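Long-range contacts in halogenase (Chondromyces crocatus, PDB 3E1T), which probably chlorinates a precursor of the myxobacterial product chondrochloren, as an FAD-dependent halogenase that holds its flavin in a Rossmann-type domain: residues Ile75-Gly79 against Thr91-Thr95; Ala161-Val165 against Ile330-Leu334; Tyr195-Arg201 against Ser226-Val232. All coordinates share one frame; numbering follows the deposited sequence.

Interaction 1: residues Ile75-Gly79 against Thr91-Thr95; sequences IKRGG and TFGFT
The two phenyl rings of F92 and F94 lie against a run of backbone, G78 and G79, that has no side chains to keep them off. F92 lays one face over the backbone of G78 and G79, with G79 N 3.2 Å above the ring plane and displaced toward the rim. Its ring reaches that place because CG stands between the backbone N and the carbonyl carbon (chi1 71°), which folds the phenyl back over its partner strand. F94 uses a face too: G78 CA makes a CH-pi contact 4.3 Å from the centroid of the F94 ring, while K76 O meets the same ring at its edge. The two segments meet in the antiparallel beta hairpin of strands 75-82 and 90-93, F94 lying just past its second strand, and G79 and F92 form a hydrogen-bonded pair. F92 N reaches G79 O at 2.9 Å, and the return bond from G79 N to F92 O is more bent (144°). Beyond the last bridge, F94 N donates to R77 O at 3.1 Å, and a water bridges R77 O and the backbone N of T95. The extended K76 side chain crosses F94 obliquely, its CE 4.0 Å from F94 CZ, before its ammonium group hydrogen-bonds to S49 OG and L50 O near the FAD.

Interaction 2: residues Ala161-Val165 against Ile330-Leu334; sequences ARFIV and INTCL
F163 meets three residues of 330-334, and each touches a different part of its ring. I330 comes over one face, its CG1 4.3 Å from the centroid of the F163 ring and 18° off the normal, a CH-pi contact. L334 approaches at the edge, where its CD2 lies in the ring plane, 3.6 Å from F163 CE2. C333 comes up obliquely, with CB 3.9 Å from F163 CZ. With CG anti to the carbonyl carbon (chi1 -60°), the phenyl of F163 reaches out to the helix and slides past I330 and L334, which run the opposite way. Two residues on, on the same side of the strand, V165 CG2 touches I330 CD1 at 4.1 Å.

R162 CG lies over the opposite face of the F163 ring, toward the rim. That arginine stretches out almost fully, and its CD packs 3.8 Å from L334 CD2. At its end NH1 gives a weak hydrogen bond, 3.2 Å long and bent to 129°, to C333 O. A carbonyl toward the C-terminal part of helix 315-333 would probably suit a guanidinium. R162 NH2 also forms a salt bridge with E340, at the start of helix 340-368.

Further out, L22 of helix 17-27 touches both V165 and I330, and L10 of strand 10-13 does the same. Strand 163-166 lies between strands 10-13 and 298-300, and the packing of helix 315-333 on this parallel five-stranded sheet is characteristic of a Rossmann-type, FAD-binding domain.

Interaction 3: residues Tyr195-Arg201 against Ser226-Val232; sequences YFENGKR and SDTLTSV
Strands 195-197 and 229-232 run antiparallel at 149°, their axes 4.8 Å apart at the closest, and F196 and T230 form the hydrogen-bonded pair between them. They are neighbours in the large mixed sheet that stands beside the Rossmann-type domain of this flavoprotein. F196 N to T230 O and T230 N to F196 O both measure 2.9 Å, and N198 N continues the register with a bond onto a lone pair of T228 O, where strand 195-197 has already given way to a turn.

On the face carrying Y195, L229 and S231, S231 CB approaches the tyrosine ring obliquely, 3.6 Å from Y195 CE1, and L229 CD1 reaches Y195 CB. The hydroxyls of Y195 and S231 both bond to the carboxylate of E48, which ties this face together a short way from the FAD. On the face carrying F196 and T230, F196 and V232 cross at about a right angle, F196 CD2 lying 3.7 Å from V232 CG2.

The side chain of R201 bends at chi2 (-94°), which turns the guanidinium back toward 226-230. There NH1 and NH2 both donate end-on to the single atom T230 OG1, close to the guanidinium plane. A water also sits 2.6 Å from T230 OG1; this water also lies within bonding distance of F196 O, T228 O and G199 N. S226 OG accepts from the backbone N of T228 and L229, an ST motif; S226 O accepts from R201 NH2 at 2.8 Å with an N-H...O angle of 156°.

Interactions 1 and 3 reach the same mixed nine-stranded sheet. Their centres lie 19 Å apart, and the strand order 75-82, 210-215, 218-224, 229-237, 189-197 connects them through neighbouring pairs. Interaction 2 belongs to the parallel sheet of the Rossmann-type domain and to helix 315-333, on the far side of the chain's centre from interaction 3, with 42 Å between centres. Along the chain, interaction 1 closes first, and interaction 3 is nested inside the loop closed by 161-165 and 330-334. The mixed sheet is therefore partly an excursion from the Rossmann-type domain, and side chains from all three contacts come within about 9 Å of the FAD.

Interaction 1: residues Ile75-Gly79 against Thr91-Thr95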
loop_
_atom_site.group_PDB
_atom_site.type_symbol
_atom_site.label_atom_id
_atom_site.label_comp_id
_atom_site.label_asym_id
_atom_site.label_seq_id
_atom_site.Cartn_x
_atom_site.Cartn_y
_atom_site.Cartn_z
ATOM N N ILE A 75 -6.758 -17.652 -5.240
ATOM C CA ILE A 75 -7.882 -16.740 -5.455
ATOM C C ILE A 75 -8.413 -16.252 -4.118
ATOM O O ILE A 75 -8.849 -17.048 -3.286
ATOM C CB ILE A 75 -9.035 -17.414 -6.260
ATOM C CG1 ILE A 75 -8.576 -17.756 -7.682
ATOM C CG2 ILE A 75 -10.302 -16.537 -6.291
ATOM C CD1 ILE A 75 -7.848 -19.098 -7.786
ATOM N N LYS A 76 -8.377 -14.935 -3.929
ATOM C CA LYS A 76 -8.773 -14.312 -2.669
ATOM C C LYS A 76 -10.195 -13.755 -2.763
ATOM O O LYS A 76 -10.454 -12.796 -3.495
ATOM C CB LYS A 76 -7.764 -13.216 -2.309
ATOM C CG LYS A 76 -8.098 -12.386 -1.086
ATOM C CD LYS A 76 -7.258 -11.110 -1.097
ATOM C CE LYS A 76 -7.486 -10.313 0.162
ATOM N NZ LYS A 76 -6.625 -9.099 0.191
ATOM N N ARG A 77 -11.111 -14.358 -2.010
ATOM C CA ARG A 77 -12.523 -13.972 -2.037
ATOM C C ARG A 77 -12.869 -12.943 -0.971
ATOM O O ARG A 77 -13.942 -12.332 -0.997
ATOM C CB ARG A 77 -13.412 -15.207 -1.859
ATOM C CG ARG A 77 -13.261 -16.260 -2.945
ATOM C CD ARG A 77 -14.155 -15.983 -4.145
ATOM N NE ARG A 77 -14.042 -17.056 -5.135
ATOM C CZ ARG A 77 -14.550 -17.005 -6.365
ATOM N NH1 ARG A 77 -15.217 -15.928 -6.775
ATOM N NH2 ARG A 77 -14.383 -18.034 -7.190
ATOM N N GLY A 78 -11.958 -12.763 -0.029
ATOM C CA GLY A 78 -12.164 -11.857 1.096
ATOM C C GLY A 78 -11.143 -12.203 2.150
ATOM O O GLY A 78 -10.044 -12.678 1.835
ATOM N N GLY A 79 -11.503 -11.993 3.410
ATOM C CA GLY A 79 -10.584 -12.298 4.495
ATOM C C GLY A 79 -11.240 -12.717 5.793
ATOM O O GLY A 79 -12.435 -12.495 6.019
ATOM N N THR A 91 -15.508 -13.238 9.077
ATOM C CA THR A 91 -15.092 -13.185 7.677
ATOM C C THR A 91 -15.811 -12.066 6.923
ATOM O O THR A 91 -16.905 -11.649 7.297
ATOM C CB THR A 91 -15.337 -14.552 6.970
ATOM O OG1 THR A 91 -14.621 -15.589 7.652
ATOM C CG2 THR A 91 -14.879 -14.532 5.515
ATOM N N PHE A 92 -15.177 -11.569 5.868
ATOM C CA PHE A 92 -15.838 -10.661 4.935
ATOM C C PHE A 92 -15.606 -11.198 3.533
ATOM O O PHE A 92 -14.641 -11.927 3.290
ATOM C CB PHE A 92 -15.305 -9.221 5.080
ATOM C CG PHE A 92 -13.896 -9.032 4.564
ATOM C CD1 PHE A 92 -13.666 -8.701 3.237
ATOM C CD2 PHE A 92 -12.803 -9.203 5.407
ATOM C CE1 PHE A 92 -12.366 -8.538 2.757
ATOM C CE2 PHE A 92 -11.496 -9.039 4.932
ATOM C CZ PHE A 92 -11.285 -8.705 3.605
ATOM N N GLY A 93 -16.496 -10.844 2.617
ATOM C CA GLY A 93 -16.343 -11.198 1.212
ATOM C C GLY A 93 -16.462 -9.938 0.381
ATOM O O GLY A 93 -17.167 -9.006 0.765
ATOM N N PHE A 94 -15.769 -9.893 -0.750
ATOM C CA PHE A 94 -15.820 -8.713 -1.606
ATOM C C PHE A 94 -17.207 -8.543 -2.231
ATOM O O PHE A 94 -17.685 -7.417 -2.393
ATOM C CB PHE A 94 -14.718 -8.750 -2.671
ATOM C CG PHE A 94 -13.321 -8.636 -2.109
ATOM C CD1 PHE A 94 -12.953 -7.543 -1.324
ATOM C CD2 PHE A 94 -12.368 -9.610 -2.381
ATOM C CE1 PHE A 94 -11.659 -7.431 -0.810
ATOM C CE2 PHE A 94 -11.075 -9.507 -1.877
ATOM C CZ PHE A 94 -10.721 -8.414 -1.086
ATOM N N THR A 95 -17.860 -9.660 -2.550
ATOM C CA THR A 95 -19.209 -9.639 -3.126
ATOM C C THR A 95 -20.067 -10.777 -2.591
ATOM O O THR A 95 -19.554 -11.843 -2.230
ATOM C CB THR A 95 -19.177 -9.801 -4.648
ATOM O OG1 THR A 95 -18.381 -10.943 -4.973
ATOM C CG2 THR A 95 -18.614 -8.552 -5.333
HETATM O O HOH W 1 -16.365 -12.356 -2.992
#

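Interaction 2: residues Ala161-Val165 against Ile330-Leu334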
loop_
_atom_site.group_PDB
_atom_site.type_symbol
_atom_site.label_atom_id
_atom_site.label_comp_id
_atom_site.label_asym_id
_atom_site.label_seq_id
_atom_site.Cartn_x
_atom_site.Cartn_y
_atom_site.Cartn_z
ATOM N N ALA A 161 13.199 14.649 -20.107
ATOM C CA ALA A 161 11.793 14.440 -20.437
ATOM C C ALA A 161 10.959 15.603 -19.952
ATOM O O ALA A 161 11.409 16.385 -19.117
ATOM C CB ALA A 161 11.283 13.134 -19.822
ATOM N N ARG A 162 9.743 15.721 -20.472
ATOM C CA ARG A 162 8.812 16.740 -19.994
ATOM C C ARG A 162 8.296 16.437 -18.563
ATOM O O ARG A 162 7.998 17.360 -17.794
ATOM C CB ARG A 162 7.648 16.906 -20.981
ATOM C CG ARG A 162 6.752 18.111 -20.684
ATOM C CD ARG A 162 5.557 18.194 -21.618
ATOM N NE ARG A 162 4.483 19.013 -21.052
ATOM C CZ ARG A 162 3.341 19.312 -21.670
ATOM N NH1 ARG A 162 3.099 18.882 -22.903
ATOM N NH2 ARG A 162 2.429 20.055 -21.053
ATOM N N PHE A 163 8.201 15.151 -18.221
ATOM C CA PHE A 163 7.691 14.710 -16.921
ATOM C C PHE A 163 8.592 13.663 -16.307
ATOM O O PHE A 163 9.014 12.736 -16.987
ATOM C CB PHE A 163 6.298 14.113 -17.056
ATOM C CG PHE A 163 5.284 15.049 -17.613
ATOM C CD1 PHE A 163 4.745 16.053 -16.832
ATOM C CD2 PHE A 163 4.850 14.909 -18.924
ATOM C CE1 PHE A 163 3.787 16.918 -17.356
ATOM C CE2 PHE A 163 3.892 15.762 -19.449
ATOM C CZ PHE A 163 3.359 16.770 -18.665
ATOM N N ILE A 164 8.882 13.822 -15.018
ATOM C CA ILE A 164 9.660 12.847 -14.249
ATOM C C ILE A 164 8.769 12.374 -13.097
ATOM O O ILE A 164 8.203 13.204 -12.390
ATOM C CB ILE A 164 10.955 13.465 -13.642
ATOM C CG1 ILE A 164 11.715 14.325 -14.669
ATOM C CG2 ILE A 164 11.861 12.365 -13.035
ATOM C CD1 ILE A 164 12.306 13.560 -15.835
ATOM N N VAL A 165 8.625 11.060 -12.931
ATOM C CA VAL A 165 7.813 10.514 -11.835
ATOM C C VAL A 165 8.593 9.548 -10.940
ATOM O O VAL A 165 9.188 8.595 -11.427
ATOM C CB VAL A 165 6.528 9.828 -12.341
ATOM C CG1 VAL A 165 5.758 9.204 -11.164
ATOM C CG2 VAL A 165 5.630 10.841 -13.097
ATOM N N ILE A 330 -0.656 13.120 -17.348
ATOM C CA ILE A 330 0.378 13.119 -18.379
ATOM C C ILE A 330 -0.188 12.946 -19.804
ATOM O O ILE A 330 0.215 13.674 -20.710
ATOM C CB ILE A 330 1.460 12.058 -18.099
ATOM C CG1 ILE A 330 2.246 12.428 -16.837
ATOM C CG2 ILE A 330 2.412 11.918 -19.294
ATOM C CD1 ILE A 330 3.191 11.353 -16.361
ATOM N N ASN A 331 -1.113 12.002 -19.987
ATOM C CA ASN A 331 -1.755 11.766 -21.292
ATOM C C ASN A 331 -2.622 12.936 -21.747
ATOM O O ASN A 331 -2.768 13.171 -22.949
ATOM C CB ASN A 331 -2.586 10.476 -21.286
ATOM C CG ASN A 331 -1.733 9.224 -21.284
ATOM O OD1 ASN A 331 -0.553 9.250 -21.668
ATOM N ND2 ASN A 331 -2.328 8.104 -20.862
ATOM N N THR A 332 -3.179 13.677 -20.790
ATOM C CA THR A 332 -4.028 14.831 -21.090
ATOM C C THR A 332 -3.216 16.095 -21.403
ATOM O O THR A 332 -3.625 16.918 -22.219
ATOM C CB THR A 332 -5.030 15.105 -19.947
ATOM O OG1 THR A 332 -5.799 13.922 -19.692
ATOM C CG2 THR A 332 -5.980 16.229 -20.308
ATOM N N CYS A 333 -2.067 16.240 -20.751
ATOM C CA CYS A 333 -1.179 17.380 -20.975
ATOM C C CYS A 333 -0.334 17.214 -22.243
ATOM O O CYS A 333 -0.073 18.185 -22.952
ATOM C CB CYS A 333 -0.283 17.607 -19.756
ATOM S SG CYS A 333 -1.190 18.222 -18.316
ATOM N N LEU A 334 0.086 15.984 -22.523
ATOM C CA LEU A 334 0.838 15.686 -23.739
ATOM C C LEU A 334 -0.034 15.774 -24.993
ATOM O O LEU A 334 0.475 15.701 -26.117
ATOM C CB LEU A 334 1.496 14.314 -23.650
ATOM C CG LEU A 334 2.666 14.146 -22.684
ATOM C CD1 LEU A 334 3.116 12.703 -22.700
ATOM C CD2 LEU A 334 3.824 15.079 -23.018
#

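Interaction 3: residues Tyr195-Arg201 against Ser226-Val232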
loop_
_atom_site.group_PDB
_atom_site.type_symbol
_atom_site.label_atom_id
_atom_site.label_comp_id
_atom_site.label_asym_id
_atom_site.label_seq_id
_atom_site.Cartn_x
_atom_site.Cartn_y
_atom_site.Cartn_z
ATOM N N TYR A 195 8.687 -16.663 5.714
ATOM C CA TYR A 195 7.899 -17.560 4.878
ATOM C C TYR A 195 7.951 -18.986 5.380
ATOM O O TYR A 195 8.999 -19.472 5.813
ATOM C CB TYR A 195 8.351 -17.483 3.425
ATOM C CG TYR A 195 8.122 -16.114 2.831
ATOM C CD1 TYR A 195 6.958 -15.831 2.139
ATOM C CD2 TYR A 195 9.064 -15.093 2.993
ATOM C CE1 TYR A 195 6.737 -14.570 1.601
ATOM C CE2 TYR A 195 8.843 -13.824 2.465
ATOM C CZ TYR A 195 7.685 -13.575 1.775
ATOM O OH TYR A 195 7.464 -12.338 1.241
ATOM N N PHE A 196 6.803 -19.647 5.328
ATOM C CA PHE A 196 6.668 -20.979 5.902
ATOM C C PHE A 196 6.137 -21.953 4.849
ATOM O O PHE A 196 5.326 -21.582 3.997
ATOM C CB PHE A 196 5.763 -20.925 7.140
ATOM C CG PHE A 196 6.359 -20.154 8.297
ATOM C CD1 PHE A 196 6.964 -20.827 9.354
ATOM C CD2 PHE A 196 6.326 -18.753 8.324
ATOM C CE1 PHE A 196 7.524 -20.124 10.426
ATOM C CE2 PHE A 196 6.884 -18.041 9.383
ATOM C CZ PHE A 196 7.484 -18.727 10.438
ATOM N N GLU A 197 6.622 -23.189 4.903
ATOM C CA GLU A 197 6.167 -24.245 4.001
ATOM C C GLU A 197 5.302 -25.247 4.750
ATOM O O GLU A 197 5.634 -25.625 5.871
ATOM C CB GLU A 197 7.357 -24.976 3.372
ATOM C CG GLU A 197 7.972 -24.256 2.183
ATOM C CD GLU A 197 9.336 -24.811 1.801
ATOM O OE1 GLU A 197 10.104 -25.205 2.708
ATOM O OE2 GLU A 197 9.642 -24.850 0.590
ATOM N N ASN A 198 4.197 -25.648 4.119
ATOM C CA ASN A 198 3.320 -26.743 4.586
ATOM C C ASN A 198 2.408 -26.381 5.758
ATOM O O ASN A 198 2.007 -27.251 6.547
ATOM C CB ASN A 198 4.123 -28.026 4.871
ATOM C CG ASN A 198 4.907 -28.503 3.663
ATOM O OD1 ASN A 198 6.120 -28.729 3.745
ATOM N ND2 ASN A 198 4.224 -28.647 2.530
ATOM N N GLY A 199 2.071 -25.097 5.858
ATOM C CA GLY A 199 1.154 -24.626 6.887
ATOM C C GLY A 199 -0.293 -24.865 6.514
ATOM O O GLY A 199 -0.628 -25.066 5.339
ATOM N N LYS A 200 -1.159 -24.817 7.520
ATOM C CA LYS A 200 -2.571 -25.088 7.317
ATOM C C LYS A 200 -3.254 -23.960 6.561
ATOM O O LYS A 200 -2.667 -22.895 6.332
ATOM C CB LYS A 200 -3.278 -25.326 8.654
ATOM C CG LYS A 200 -2.649 -26.427 9.508
ATOM C CD LYS A 200 -3.680 -27.103 10.394
ATOM C CE LYS A 200 -4.214 -26.157 11.456
ATOM N NZ LYS A 200 -5.431 -26.705 12.118
ATOM N N ARG A 201 -4.503 -24.207 6.185
ATOM C CA ARG A 201 -5.301 -23.248 5.443
ATOM C C ARG A 201 -6.655 -23.014 6.112
ATOM O O ARG A 201 -7.111 -23.824 6.932
ATOM C CB ARG A 201 -5.490 -23.733 4.005
ATOM C CG ARG A 201 -4.180 -23.911 3.223
ATOM C CD ARG A 201 -3.867 -22.652 2.446
ATOM N NE ARG A 201 -2.529 -22.626 1.852
ATOM C CZ ARG A 201 -1.428 -22.235 2.488
ATOM N NH1 ARG A 201 -1.480 -21.866 3.758
ATOM N NH2 ARG A 201 -0.271 -22.205 1.849
ATOM N N SER A 226 0.939 -20.284 -2.264
ATOM C CA SER A 226 0.643 -21.494 -3.021
ATOM C C SER A 226 0.066 -22.534 -2.062
ATOM O O SER A 226 -0.283 -22.217 -0.909
ATOM C CB SER A 226 1.897 -22.025 -3.721
ATOM O OG SER A 226 2.809 -22.592 -2.798
ATOM N N ASP A 227 -0.041 -23.773 -2.533
ATOM C CA ASP A 227 -0.487 -24.867 -1.676
ATOM C C ASP A 227 0.502 -25.083 -0.543
ATOM O O ASP A 227 0.104 -25.416 0.574
ATOM C CB ASP A 227 -0.689 -26.156 -2.489
ATOM C CG ASP A 227 -2.047 -26.205 -3.176
ATOM O OD1 ASP A 227 -2.089 -26.336 -4.419
ATOM O OD2 ASP A 227 -3.083 -26.114 -2.474
ATOM N N THR A 228 1.785 -24.870 -0.834
ATOM C CA THR A 228 2.851 -25.067 0.154
ATOM C C THR A 228 3.350 -23.790 0.846
ATOM O O THR A 228 3.800 -23.849 1.979
ATOM C CB THR A 228 4.070 -25.764 -0.477
ATOM O OG1 THR A 228 4.211 -25.321 -1.837
ATOM C CG2 THR A 228 3.886 -27.273 -0.463
ATOM N N LEU A 229 3.279 -22.643 0.172
ATOM C CA LEU A 229 3.954 -21.446 0.693
ATOM C C LEU A 229 3.014 -20.435 1.340
ATOM O O LEU A 229 1.963 -20.097 0.779
ATOM C CB LEU A 229 4.832 -20.793 -0.387
ATOM C CG LEU A 229 5.848 -19.719 0.038
ATOM C CD1 LEU A 229 6.864 -20.224 1.085
ATOM C CD2 LEU A 229 6.562 -19.184 -1.190
ATOM N N THR A 230 3.402 -19.983 2.538
ATOM C CA THR A 230 2.678 -18.942 3.273
ATOM C C THR A 230 3.589 -17.802 3.755
ATOM O O THR A 230 4.640 -18.035 4.373
ATOM C CB THR A 230 1.888 -19.504 4.483
ATOM O OG1 THR A 230 1.165 -20.678 4.091
ATOM C CG2 THR A 230 0.885 -18.460 5.001
ATOM N N SER A 231 3.164 -16.573 3.456
ATOM C CA SER A 231 3.781 -15.353 3.997
ATOM C C SER A 231 3.206 -15.081 5.374
ATOM O O SER A 231 1.994 -15.082 5.544
ATOM C CB SER A 231 3.485 -14.166 3.079
ATOM O OG SER A 231 3.840 -12.941 3.696
ATOM N N VAL A 232 4.064 -14.857 6.358
ATOM C CA VAL A 232 3.612 -14.687 7.734
ATOM C C VAL A 232 4.375 -13.552 8.403
ATOM O O VAL A 232 5.614 -13.572 8.482
ATOM C CB VAL A 232 3.757 -15.984 8.587
ATOM C CG1 VAL A 232 3.199 -15.761 10.000
ATOM C CG2 VAL A 232 3.026 -17.174 7.923
HETATM O O HOH W 2 2.757 -22.785 4.176
HETATM O O HOH W 3 7.091 -24.554 -1.003
HETATM O O HOH W 4 0.987 -24.743 3.056
HETATM O O HOH W 5 -4.015 -23.375 -0.551
#